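Local coordinates for magnesium-protoporphyrin O-methyltransferase (Synechocystis sp., PDB 4QDJ), which methylates magnesium protoporphyrin IX to its 13-monomethyl ester in chlorophyll biosynthesis, using S-adenosyl-L-methionine as methyl donor, at residues D49-W54 against G74-P79; D58-G63 against A156-I161. All blocks are in the same frame, centred on the assembly; numbering follows the deposited sequence.

Contact 1: residues D49-W54 against G74-P79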
ATOM      1  N   ASP A  49      -4.623  -9.917   3.537  1.00  8.55           N
ATOM      2  CA  ASP A  49      -5.423 -10.583   4.562  1.00  9.09           C
ATOM      3  C   ASP A  49      -4.819 -10.446   5.961  1.00  9.01           C
ATOM      4  O   ASP A  49      -5.547 -10.318   6.944  1.00  9.66           O
ATOM      5  CB  ASP A  49      -5.647 -12.059   4.217  1.00 11.09           C
ATOM      6  CG  ASP A  49      -6.631 -12.252   3.075  1.00 13.91           C
ATOM      7  OD1 ASP A  49      -7.388 -11.307   2.766  0.50 13.69           O
ATOM      8  OD2 ASP A  49      -6.650 -13.355   2.489  0.63 13.57           O
ATOM      9  N   SER A  50      -3.492 -10.467   6.049  1.00  8.94           N
ATOM     10  CA  SER A  50      -2.806 -10.313   7.329  0.75  8.27           C
ATOM     11  C   SER A  50      -3.054  -8.932   7.928  1.00  8.07           C
ATOM     12  O   SER A  50      -3.277  -8.791   9.130  1.00  8.86           O
ATOM     13  CB  SER A  50      -1.299 -10.550   7.171  0.75  9.65           C
ATOM     14  OG  SER A  50      -1.014 -11.916   6.925  0.75 10.16           O
ATOM     15  N   VAL A  51      -3.008  -7.908   7.082  1.00  7.13           N
ATOM     16  CA  VAL A  51      -3.224  -6.542   7.546  1.00  7.99           C
ATOM     17  C   VAL A  51      -4.680  -6.319   7.955  1.00  7.46           C
ATOM     18  O   VAL A  51      -4.958  -5.743   9.008  1.00  7.15           O
ATOM     19  CB  VAL A  51      -2.769  -5.510   6.492  1.00  7.59           C
ATOM     20  CG1 VAL A  51      -3.182  -4.096   6.898  1.00  8.18           C
ATOM     21  CG2 VAL A  51      -1.263  -5.595   6.309  1.00  8.62           C
ATOM     22  N   VAL A  52      -5.609  -6.798   7.134  1.00  7.10           N
ATOM     23  CA  VAL A  52      -7.025  -6.732   7.480  1.00  8.19           C
ATOM     24  C   VAL A  52      -7.271  -7.422   8.820  1.00  7.57           C
ATOM     25  O   VAL A  52      -7.982  -6.895   9.680  1.00  8.94           O
ATOM     26  CB  VAL A  52      -7.911  -7.363   6.384  1.00  8.90           C
ATOM     27  CG1 VAL A  52      -9.363  -7.451   6.848  1.00 10.26           C
ATOM     28  CG2 VAL A  52      -7.810  -6.558   5.094  1.00 10.27           C
ATOM     29  N   ALA A  53      -6.656  -8.588   9.005  1.00  7.62           N
ATOM     30  CA  ALA A  53      -6.817  -9.349  10.240  1.00  7.95           C
ATOM     31  C   ALA A  53      -6.317  -8.582  11.466  1.00  8.36           C
ATOM     32  O   ALA A  53      -6.948  -8.621  12.524  1.00  8.82           O
ATOM     33  CB  ALA A  53      -6.117 -10.699  10.132  1.00  9.65           C
ATOM     34  N   TRP A  54      -5.186  -7.892  11.323  1.00  7.99           N
ATOM     35  CA  TRP A  54      -4.655  -7.064  12.405  1.00  7.09           C
ATOM     36  C   TRP A  54      -5.678  -6.018  12.816  1.00  7.83           C
ATOM     37  O   TRP A  54      -5.966  -5.838  14.001  1.00  9.69           O
ATOM     38  CB  TRP A  54      -3.390  -6.329  11.961  1.00  7.09           C
ATOM     39  CG  TRP A  54      -2.123  -7.116  12.023  1.00  7.93           C
ATOM     40  CD1 TRP A  54      -1.940  -8.354  12.567  1.00 10.57           C
ATOM     41  CD2 TRP A  54      -0.849  -6.705  11.517  1.00  7.56           C
ATOM     42  NE1 TRP A  54      -0.626  -8.740  12.426  1.00 11.62           N
ATOM     43  CE2 TRP A  54       0.062  -7.746  11.783  1.00  9.46           C
ATOM     44  CE3 TRP A  54      -0.393  -5.558  10.858  1.00  8.93           C
ATOM     45  CZ2 TRP A  54       1.406  -7.672  11.418  1.00 11.00           C
ATOM     46  CZ3 TRP A  54       0.940  -5.486  10.496  1.00  9.63           C
ATOM     47  CH2 TRP A  54       1.824  -6.537  10.777  1.00 10.45           C
ATOM     48  N   GLY A  74      -7.225  -1.267  -5.239  1.00  8.44           N
ATOM     49  CA  GLY A  74      -8.062  -1.301  -4.051  1.00  8.39           C
ATOM     50  C   GLY A  74      -8.124  -2.630  -3.321  1.00  8.08           C
ATOM     51  O   GLY A  74      -9.075  -2.887  -2.580  1.00  8.03           O
ATOM     52  N   SER A  75      -7.108  -3.467  -3.512  1.00  8.44           N
ATOM     53  CA  SER A  75      -7.069  -4.792  -2.894  1.00  8.04           C
ATOM     54  C   SER A  75      -7.191  -4.741  -1.375  1.00  7.99           C
ATOM     55  O   SER A  75      -7.773  -5.638  -0.766  1.00  8.56           O
ATOM     56  CB  SER A  75      -5.786  -5.527  -3.278  1.00  9.82           C
ATOM     57  OG  SER A  75      -5.714  -5.727  -4.680  1.00 12.19           O
ATOM     58  N   LEU A  76      -6.634  -3.700  -0.765  1.00  7.05           N
ATOM     59  CA  LEU A  76      -6.763  -3.511   0.675  1.00  6.76           C
ATOM     60  C   LEU A  76      -7.917  -2.573   1.021  1.00  5.93           C
ATOM     61  O   LEU A  76      -8.646  -2.806   1.985  1.00  6.75           O
ATOM     62  CB  LEU A  76      -5.463  -2.971   1.275  1.00  6.80           C
ATOM     63  CG  LEU A  76      -5.517  -2.674   2.775  1.00  8.65           C
ATOM     64  CD1 LEU A  76      -5.670  -3.960   3.578  1.00 10.06           C
ATOM     65  CD2 LEU A  76      -4.288  -1.903   3.212  1.00 10.29           C
ATOM     66  N   SER A  77      -8.077  -1.513   0.231  1.00  6.60           N
ATOM     67  CA  SER A  77      -9.096  -0.496   0.502  1.00  5.91           C
ATOM     68  C   SER A  77     -10.503  -1.068   0.594  1.00  6.09           C
ATOM     69  O   SER A  77     -11.277  -0.712   1.487  1.00  7.61           O
ATOM     70  CB  SER A  77      -9.071   0.591  -0.572  1.00  8.51           C
ATOM     71  OG  SER A  77      -7.880   1.350  -0.502  1.00 13.88           O
ATOM     72  N   ILE A  78     -10.837  -1.945  -0.343  1.00  6.20           N
ATOM     73  CA  ILE A  78     -12.180  -2.507  -0.402  1.00  7.15           C
ATOM     74  C   ILE A  78     -12.531  -3.385   0.813  1.00  7.33           C
ATOM     75  O   ILE A  78     -13.551  -3.145   1.461  1.00  6.92           O
ATOM     76  CB  ILE A  78     -12.446  -3.203  -1.759  1.00  9.14           C
ATOM     77  CG1 ILE A  78     -12.408  -2.162  -2.883  1.00  9.96           C
ATOM     78  CG2 ILE A  78     -13.781  -3.935  -1.744  1.00 11.24           C
ATOM     79  CD1 ILE A  78     -12.398  -2.750  -4.278  1.00 12.80           C
ATOM     80  N   PRO A  79     -11.686  -4.379   1.153  1.00  7.14           N
ATOM     81  CA  PRO A  79     -12.044  -5.148   2.354  1.00  8.36           C
ATOM     82  C   PRO A  79     -12.049  -4.339   3.655  1.00  7.72           C
ATOM     83  O   PRO A  79     -12.812  -4.675   4.560  1.00  8.16           O
ATOM     84  CB  PRO A  79     -10.982  -6.256   2.406  1.00  9.59           C
ATOM     85  CG  PRO A  79      -9.886  -5.802   1.511  1.00  9.90           C
ATOM     86  CD  PRO A  79     -10.537  -4.973   0.449  1.00  9.15           C
TER

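Contact 2: residues D58-G63 against A156-I161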
ATOM      1  N   ASP A  58      -8.261  -5.549  16.431  1.00 13.43           N
ATOM      2  CA  ASP A  58      -8.213  -4.436  17.376  1.00 13.39           C
ATOM      3  C   ASP A  58      -9.598  -4.041  17.890  1.00 15.46           C
ATOM      4  O   ASP A  58      -9.724  -3.473  18.974  1.00 16.84           O
ATOM      5  CB  ASP A  58      -7.514  -3.222  16.757  1.00 14.53           C
ATOM      6  CG  ASP A  58      -6.050  -3.480  16.461  1.00 17.86           C
ATOM      7  OD1 ASP A  58      -5.473  -4.418  17.053  1.00 18.01           O
ATOM      8  OD2 ASP A  58      -5.473  -2.737  15.640  1.00 20.89           O
ATOM      9  N   GLY A  59     -10.630  -4.330  17.100  1.00 16.47           N
ATOM     10  CA  GLY A  59     -12.002  -4.092  17.510  1.00 19.01           C
ATOM     11  C   GLY A  59     -12.526  -2.691  17.247  1.00 19.92           C
ATOM     12  O   GLY A  59     -13.682  -2.392  17.545  1.00 23.96           O
ATOM     13  N   ASN A  60     -11.685  -1.831  16.682  1.00 18.49           N
ATOM     14  CA  ASN A  60     -12.052  -0.431  16.478  1.00 17.54           C
ATOM     15  C   ASN A  60     -12.089  -0.014  15.011  1.00 15.88           C
ATOM     16  O   ASN A  60     -12.075   1.176  14.697  1.00 16.14           O
ATOM     17  CB  ASN A  60     -11.090   0.481  17.237  1.00 18.90           C
ATOM     18  CG  ASN A  60      -9.682   0.430  16.680  1.00 19.73           C
ATOM     19  OD1 ASN A  60      -9.303  -0.531  16.010  1.00 19.08           O
ATOM     20  ND2 ASN A  60      -8.899   1.466  16.953  1.00 22.82           N
ATOM     21  N   LEU A  61     -12.130  -0.992  14.115  1.00 13.95           N
ATOM     22  CA  LEU A  61     -12.108  -0.702  12.683  1.00 13.12           C
ATOM     23  C   LEU A  61     -13.339   0.056  12.147  1.00 12.73           C
ATOM     24  O   LEU A  61     -13.187   0.951  11.315  1.00 12.84           O
ATOM     25  CB  LEU A  61     -11.839  -1.974  11.872  1.00 13.82           C
ATOM     26  CG  LEU A  61     -11.464  -1.779  10.402  1.00 13.34           C
ATOM     27  CD1 LEU A  61     -10.282  -0.827  10.267  1.00 12.05           C
ATOM     28  CD2 LEU A  61     -11.149  -3.118   9.754  1.00 14.53           C
ATOM     29  N   PRO A  62     -14.560  -0.297  12.602  1.00 13.47           N
ATOM     30  CA  PRO A  62     -15.700   0.491  12.118  1.00 12.68           C
ATOM     31  C   PRO A  62     -15.577   1.973  12.462  1.00 12.68           C
ATOM     32  O   PRO A  62     -15.458   2.328  13.636  1.00 15.09           O
ATOM     33  CB  PRO A  62     -16.887  -0.127  12.859  1.00 12.89           C
ATOM     34  CG  PRO A  62     -16.483  -1.536  13.078  1.00 12.72           C
ATOM     35  CD  PRO A  62     -15.006  -1.485  13.355  1.00 14.48           C
ATOM     36  N   GLY A  63     -15.582   2.819  11.437  1.00 11.90           N
ATOM     37  CA  GLY A  63     -15.502   4.257  11.627  1.00 12.46           C
ATOM     38  C   GLY A  63     -14.085   4.799  11.691  1.00 13.46           C
ATOM     39  O   GLY A  63     -13.885   6.011  11.771  1.00 14.87           O
ATOM     40  N   ALA A 156       0.036  10.372  10.001  1.00 12.84           N
ATOM     41  CA  ALA A 156      -0.470   9.362  10.927  1.00 13.41           C
ATOM     42  C   ALA A 156      -0.524   9.852  12.368  1.00 13.94           C
ATOM     43  O   ALA A 156       0.510  10.055  13.004  1.00 14.61           O
ATOM     44  CB  ALA A 156       0.373   8.095  10.835  1.00 14.10           C
ATOM     45  N   ASP A 157      -1.738  10.027  12.882  1.00 13.69           N
ATOM     46  CA  ASP A 157      -1.927  10.411  14.276  1.00 15.11           C
ATOM     47  C   ASP A 157      -1.444   9.319  15.224  1.00 14.74           C
ATOM     48  O   ASP A 157      -0.912   9.609  16.296  1.00 16.48           O
ATOM     49  CB  ASP A 157      -3.398  10.716  14.563  1.00 16.06           C
ATOM     50  CG  ASP A 157      -3.852  12.032  13.967  1.00 20.11           C
ATOM     51  OD1 ASP A 157      -2.992  12.895  13.694  0.47 20.18           O
ATOM     52  OD2 ASP A 157      -5.076  12.207  13.783  0.62 19.80           O
ATOM     53  N   ARG A 158      -1.631   8.062  14.832  1.00 12.93           N
ATOM     54  CA  ARG A 158      -1.346   6.955  15.738  1.00 13.99           C
ATOM     55  C   ARG A 158      -0.525   5.818  15.133  1.00 12.62           C
ATOM     56  O   ARG A 158       0.389   5.300  15.775  1.00 13.83           O
ATOM     57  CB  ARG A 158      -2.648   6.394  16.317  1.00 16.13           C
ATOM     58  CG  ARG A 158      -2.437   5.412  17.458  1.00 19.56           C
ATOM     59  CD  ARG A 158      -3.761   4.916  18.011  1.00 22.27           C
ATOM     60  NE  ARG A 158      -4.527   4.196  16.999  1.00 24.07           N
ATOM     61  CZ  ARG A 158      -4.431   2.888  16.781  1.00 25.02           C
ATOM     62  NH1 ARG A 158      -3.602   2.151  17.509  1.00 26.50           N
ATOM     63  NH2 ARG A 158      -5.165   2.317  15.837  1.00 23.48           N
ATOM     64  N   ARG A 159      -0.844   5.424  13.905  1.00 11.26           N
ATOM     65  CA  ARG A 159      -0.294   4.184  13.373  1.00 10.21           C
ATOM     66  C   ARG A 159       0.102   4.249  11.899  1.00  9.86           C
ATOM     67  O   ARG A 159      -0.617   4.810  11.072  1.00 10.18           O
ATOM     68  CB  ARG A 159      -1.282   3.036  13.609  1.00  9.95           C
ATOM     69  CG  ARG A 159      -0.874   1.717  12.979  1.00 10.16           C
ATOM     70  CD  ARG A 159      -1.766   0.581  13.442  1.00 11.47           C
ATOM     71  NE  ARG A 159      -3.180   0.854  13.203  1.00 11.34           N
ATOM     72  CZ  ARG A 159      -4.164   0.016  13.511  1.00 12.11           C
ATOM     73  NH1 ARG A 159      -3.889  -1.155  14.072  1.00 12.29           N
ATOM     74  NH2 ARG A 159      -5.424   0.349  13.264  1.00 13.28           N
ATOM     75  N   LEU A 160       1.258   3.668  11.591  1.00  9.49           N
ATOM     76  CA  LEU A 160       1.733   3.537  10.222  1.00  9.61           C
ATOM     77  C   LEU A 160       2.077   2.074   9.954  1.00 10.20           C
ATOM     78  O   LEU A 160       2.862   1.473  10.683  1.00 12.96           O
ATOM     79  CB  LEU A 160       2.963   4.421  10.002  1.00 12.30           C
ATOM     80  CG  LEU A 160       3.646   4.383   8.631  1.00 13.91           C
ATOM     81  CD1 LEU A 160       2.660   4.709   7.516  1.00 15.25           C
ATOM     82  CD2 LEU A 160       4.827   5.344   8.605  1.00 16.18           C
ATOM     83  N   ILE A 161       1.471   1.499   8.920  1.00  7.67           N
ATOM     84  CA  ILE A 161       1.761   0.122   8.540  1.00  7.72           C
ATOM     85  C   ILE A 161       2.435   0.108   7.173  1.00  7.84           C
ATOM     86  O   ILE A 161       1.933   0.713   6.229  1.00  8.86           O
ATOM     87  CB  ILE A 161       0.481  -0.732   8.505  1.00  8.28           C
ATOM     88  CG1 ILE A 161      -0.099  -0.863   9.915  1.00  9.45           C
ATOM     89  CG2 ILE A 161       0.764  -2.108   7.917  1.00  8.94           C
ATOM     90  CD1 ILE A 161      -1.500  -1.430   9.948  1.00  9.74           C
TER
HETATM   91  O   HOH W   1      -6.074  -0.008  16.716  1.00 26.07           O
HETATM   92  O   HOH W   2      -7.814  -1.255  13.825  1.00 16.38           O

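Contact 1: residues D49-W54 against G74-P79
Between Val51 and Val52 on one side and Leu76 and Pro79 on the other no hydrogen bond passes; the shortest polar bond here is internal to helix 35-58, from Ala53 N to Asp49 O at 2.9 Å. The facing turn is closed in the same way by Ile78 N bonding Gly74 O at 3.0 Å. The side chains that meet across the gap are all apolar, in three carbon-carbon contacts. Leu76 carries most of the second side. With CG trans to the backbone N (chi1 177°) and chi2 at 67°, CD1 comes within 3.7 Å of Val52 CG2, and the two chains run antiparallel alongside one another. Residues 74-76 close the glycine-rich turn after strand 65-69, the first sequence motif of class I methyltransferases: Gly74 has positive phi, Ser75 touches the bound S-adenosylmethionine, and the Leu76 side chain lies about 6 Å from it. The same CD1 is met by Val51 CG1 at 4.2 Å, Val51 coming in roughly perpendicular to the leucine, and Leu134 touches both residues. Pro79 approaches the Val52 methyl from another direction: its CB is 4.2 Å from Val52 CG2, about a right angle away from Leu76 CD1, so this one methyl bridges Leu76 and the proline ring.

Contact 2: residues D58-G63 against A156-I161
The Arg159 guanidinium takes Asp58 OD2 at its edge and water 2 in its plane, while Arg158 NH2 sits 3.1 Å over one face, displaced from the centre of the group. The carboxylate and guanidinium planes are inclined by 24°, and the carboxylate approaches edge-on, not over a face. Arg159 NH1 donates to Asp58 OD2 at 2.7 Å with an N-H...O angle of 146°, a salt bridge reaching the oxygen nearly along its C-O bond but tilted from the guanidinium plane. The Arg159 chain leaves the strand extended and bends at chi3 (55°), which turns NH1 to Asp58, while NE bonds Thr130 OG1. Here the loop after helix 35-58, where Gly59 takes positive phi, faces the start of strand 159-164, the fifth in the 3-2-1-4-5-7-6 order of the class I methyltransferase sheet. Glu226 also pairs with Arg159 NH1, and Arg211 with Asp58 OD2, making a four-residue charge cluster. Water 2 accepts from Arg159 NH2 at 2.9 Å and lies 2.7 Å from Asn60 OD1. Water 1 donates to Asp58 OD2 at 3.0 Å and makes weak bonds with Asn60 ND2 and Arg158 NH2. A leucine in place of Arg159 would probably cost Asp58 one of its two arginine partners, deprive Glu226 of its salt bridge to this side chain, and remove the N-H donors to water 2 and Thr130. Arg158 directs its NE to Asp129 in a salt bridge.

From the N terminus the chain enters contact 1 on helix 35-58, leaves it after Trp54, finishes the helix, enters contact 2 at 58-63, runs through strand 65-69, and returns at 74-79 to close contact 1 over 19 intervening residues. Contact 2 closes only at 156-161, after 92 residues, so the two loops cross: its first segment falls inside the span of contact 1 and its second well beyond. Contact 1 ties helix 35-58 to the cofactor-binding turn and the start of helix 77-82; contact 2 ties the loop beyond helix 35-58 to strand 159-164. Their centres are 13 Å apart, yet they touch, with Trp54 CZ3 4.3 Å from Ile161 CG2.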